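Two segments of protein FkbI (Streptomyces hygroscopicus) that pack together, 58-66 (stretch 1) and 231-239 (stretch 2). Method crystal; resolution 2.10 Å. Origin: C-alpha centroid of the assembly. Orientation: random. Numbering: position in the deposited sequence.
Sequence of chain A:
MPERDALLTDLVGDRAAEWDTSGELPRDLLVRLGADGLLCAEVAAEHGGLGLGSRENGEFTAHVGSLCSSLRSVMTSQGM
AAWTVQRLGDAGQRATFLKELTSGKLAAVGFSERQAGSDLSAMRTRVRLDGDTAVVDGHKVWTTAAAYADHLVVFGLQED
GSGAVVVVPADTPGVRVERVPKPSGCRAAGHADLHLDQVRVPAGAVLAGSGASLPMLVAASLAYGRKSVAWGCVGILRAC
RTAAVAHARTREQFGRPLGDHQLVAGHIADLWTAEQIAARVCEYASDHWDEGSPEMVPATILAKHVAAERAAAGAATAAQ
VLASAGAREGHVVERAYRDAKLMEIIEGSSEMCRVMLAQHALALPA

Stretch 1 (58-66) GEFTAHVGS
Stretch 2 (231-239) WGCVGILRA

Residues 58-66 and 231-239 of FkbI are both α-helical throughout their packed parts, with phi near -64° and psi mostly between -30° and -50°, and i-to-i+4 backbone hydrogen bonds such as A62 N to G58 O at 2.8 Å and R238 N to V234 O at 2.9 Å. The helices run in broadly the same direction, crossing at -47°, and their axes come within 6.5 Å. Small residues line this close approach: A62 and G235 set the register, with their CA atoms 3.9 Å apart. A side chain on G235 would point toward the partner helix, and an ideal CB on G235 would lie 2.8 Å from S66 N and 3.1 Å from G65 CA; one on G65 would lie 2.7 Å from G232 O. Glycine at both sites lets backbone meet backbone.

W231 covers the most surface. Its CA-to-CB bond points toward stretch 1, and with chi1 -80° (m) and chi2 110° the side chain lies among G58, E59, T61 and A62. G58 CA sits 3.3 Å from the centroid of the five-membered ring, only 5° off the ring normal, a CH-pi contact over the face. An ideal CB on G58 would fall 2.4 Å from W231 CE2, so glycine leaves room for the ring. Beside it, E59 (m, t, chi3 -45°) brings CG to 4.0 Å from W231 CZ3. T61 (m) places its CB 4.1 Å from W231 CB, and its CG2 lies 4.1 Å from G232 N.

A62 is the small knob at the center, its CB 4.1 Å from W231 CE3 and 4.2 Å from V234 CB. A methyl group fills this shallow hollow while keeping the backbones near: A62 CA lies 3.1 Å from W231 O in a CA-H...O contact with an angle of 134° at the hydrogen.

R238 lies one turn beyond V234; its CA-to-CB bond also points toward stretch 1, and the chain extends from chi1 -76° (m) through three nearly trans angles. Its long chain suits a partly exposed place: A62 CB lies over one face of the guanidinium, 4.0 Å from R238 CZ, and NH1 of the same group binds a water. This water donates to E59 O at 2.8 Å and accepts from R238 NH1 at 2.9 Å, joining two helices that share no direct hydrogen bond.

At the far end, S66 (p) turns OG back to donate to H63 O at 2.5 Å, within its own helix. Its CB lies 3.2 Å from G235 O, and S66 O approaches A239 CB at 3.3 Å; the small side chains of serine and alanine fit this narrow space.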

# COMPACT_ATOMS: atom_id res chain seq x y z
N GLY A 58 1.63 -11.73 -3.65
CA GLY A 58 0.35 -11.37 -3.06
C GLY A 58 0.08 -12.04 -1.73
O GLY A 58 -0.24 -11.38 -0.74
N GLU A 59 0.20 -13.36 -1.70
CA GLU A 59 -0.01 -14.10 -0.46
C GLU A 59 1.04 -13.68 0.56
O GLU A 59 0.77 -13.66 1.76
CB GLU A 59 0.06 -15.61 -0.72
CG GLU A 59 -0.94 -16.04 -1.80
CD GLU A 59 -1.10 -17.54 -1.92
OE1 GLU A 59 -0.08 -18.25 -1.93
OE2 GLU A 59 -2.26 -18.00 -2.02
N PHE A 60 2.23 -13.31 0.09
CA PHE A 60 3.28 -12.86 1.00
C PHE A 60 2.86 -11.52 1.61
O PHE A 60 3.06 -11.28 2.80
CB PHE A 60 4.61 -12.71 0.25
CG PHE A 60 5.69 -12.04 1.07
CD1 PHE A 60 5.99 -12.48 2.36
CD2 PHE A 60 6.40 -10.96 0.55
CE1 PHE A 60 6.97 -11.85 3.12
CE2 PHE A 60 7.38 -10.32 1.30
CZ PHE A 60 7.67 -10.76 2.59
N THR A 61 2.28 -10.67 0.77
CA THR A 61 1.82 -9.35 1.18
C THR A 61 0.66 -9.51 2.16
O THR A 61 0.55 -8.78 3.15
CB THR A 61 1.36 -8.52 -0.05
OG1 THR A 61 2.48 -8.30 -0.91
CG2 THR A 61 0.79 -7.16 0.38
N ALA A 62 -0.20 -10.49 1.89
CA ALA A 62 -1.34 -10.78 2.75
C ALA A 62 -0.83 -11.20 4.12
O ALA A 62 -1.32 -10.73 5.15
CB ALA A 62 -2.20 -11.91 2.14
N HIS A 63 0.18 -12.07 4.15
CA HIS A 63 0.73 -12.53 5.42
C HIS A 63 1.34 -11.39 6.23
O HIS A 63 1.15 -11.31 7.44
CB HIS A 63 1.77 -13.63 5.18
CG HIS A 63 2.32 -14.21 6.45
ND1 HIS A 63 3.54 -13.84 6.98
CD2 HIS A 63 1.79 -15.11 7.31
CE1 HIS A 63 3.73 -14.48 8.11
NE2 HIS A 63 2.69 -15.26 8.34
N VAL A 64 2.07 -10.50 5.56
CA VAL A 64 2.66 -9.37 6.26
C VAL A 64 1.52 -8.48 6.78
O VAL A 64 1.58 -7.96 7.89
CB VAL A 64 3.58 -8.54 5.34
CG1 VAL A 64 4.13 -7.32 6.09
CG2 VAL A 64 4.72 -9.41 4.84
N GLY A 65 0.48 -8.32 5.96
CA GLY A 65 -0.65 -7.52 6.38
C GLY A 65 -1.29 -8.06 7.66
O GLY A 65 -1.73 -7.29 8.52
N SER A 66 -1.33 -9.39 7.78
CA SER A 66 -1.91 -10.03 8.95
C SER A 66 -1.10 -9.77 10.22
O SER A 66 -1.59 -9.95 11.33
CB SER A 66 -2.03 -11.54 8.72
OG SER A 66 -0.76 -12.18 8.85
N TRP A 231 -4.41 -7.40 -1.40
CA TRP A 231 -3.79 -8.53 -0.71
C TRP A 231 -3.55 -8.17 0.75
O TRP A 231 -3.64 -9.01 1.63
CB TRP A 231 -2.47 -8.94 -1.38
CG TRP A 231 -2.65 -9.77 -2.61
CD1 TRP A 231 -2.41 -9.40 -3.90
CD2 TRP A 231 -3.12 -11.13 -2.66
NE1 TRP A 231 -2.69 -10.45 -4.75
CE2 TRP A 231 -3.13 -11.52 -4.02
CE3 TRP A 231 -3.52 -12.06 -1.69
CZ2 TRP A 231 -3.53 -12.79 -4.43
CZ3 TRP A 231 -3.92 -13.33 -2.10
CH2 TRP A 231 -3.92 -13.68 -3.46
N GLY A 232 -3.24 -6.90 0.99
CA GLY A 232 -3.00 -6.46 2.35
C GLY A 232 -4.27 -6.67 3.16
O GLY A 232 -4.23 -7.10 4.32
N CYS A 233 -5.42 -6.38 2.54
CA CYS A 233 -6.70 -6.53 3.22
C CYS A 233 -7.04 -7.98 3.48
O CYS A 233 -7.70 -8.30 4.46
CB CYS A 233 -7.81 -5.86 2.41
SG CYS A 233 -7.59 -4.07 2.36
N VAL A 234 -6.61 -8.86 2.59
CA VAL A 234 -6.83 -10.29 2.80
C VAL A 234 -6.08 -10.62 4.09
O VAL A 234 -6.55 -11.42 4.90
CB VAL A 234 -6.25 -11.14 1.65
CG1 VAL A 234 -6.36 -12.63 1.98
CG2 VAL A 234 -7.00 -10.85 0.36
N GLY A 235 -4.91 -10.00 4.28
CA GLY A 235 -4.11 -10.24 5.47
C GLY A 235 -4.84 -9.79 6.73
O GLY A 235 -4.85 -10.49 7.75
N ILE A 236 -5.46 -8.61 6.64
CA ILE A 236 -6.21 -8.08 7.77
C ILE A 236 -7.34 -9.05 8.13
O ILE A 236 -7.58 -9.33 9.31
CB ILE A 236 -6.79 -6.70 7.43
CG1 ILE A 236 -5.63 -5.71 7.17
CG2 ILE A 236 -7.67 -6.21 8.58
CD1 ILE A 236 -6.07 -4.30 6.78
N LEU A 237 -8.03 -9.58 7.12
CA LEU A 237 -9.11 -10.53 7.36
C LEU A 237 -8.55 -11.79 8.00
O LEU A 237 -9.20 -12.38 8.88
CB LEU A 237 -9.84 -10.86 6.05
CG LEU A 237 -10.80 -9.76 5.59
CD1 LEU A 237 -11.09 -9.88 4.11
CD2 LEU A 237 -12.08 -9.82 6.42
N ARG A 238 -7.36 -12.21 7.59
CA ARG A 238 -6.73 -13.40 8.19
C ARG A 238 -6.50 -13.16 9.68
O ARG A 238 -6.82 -14.02 10.51
CB ARG A 238 -5.36 -13.70 7.55
CG ARG A 238 -5.40 -14.35 6.17
CD ARG A 238 -3.97 -14.70 5.71
NE ARG A 238 -3.94 -15.23 4.34
CZ ARG A 238 -2.83 -15.54 3.68
NH1 ARG A 238 -1.63 -15.38 4.25
NH2 ARG A 238 -2.91 -16.01 2.44
N ALA A 239 -5.93 -12.01 10.01
CA ALA A 239 -5.66 -11.69 11.42
C ALA A 239 -6.95 -11.61 12.23
O ALA A 239 -7.00 -12.08 13.38
CB ALA A 239 -4.90 -10.38 11.52
O HOH W 1 0.78 -16.21 2.91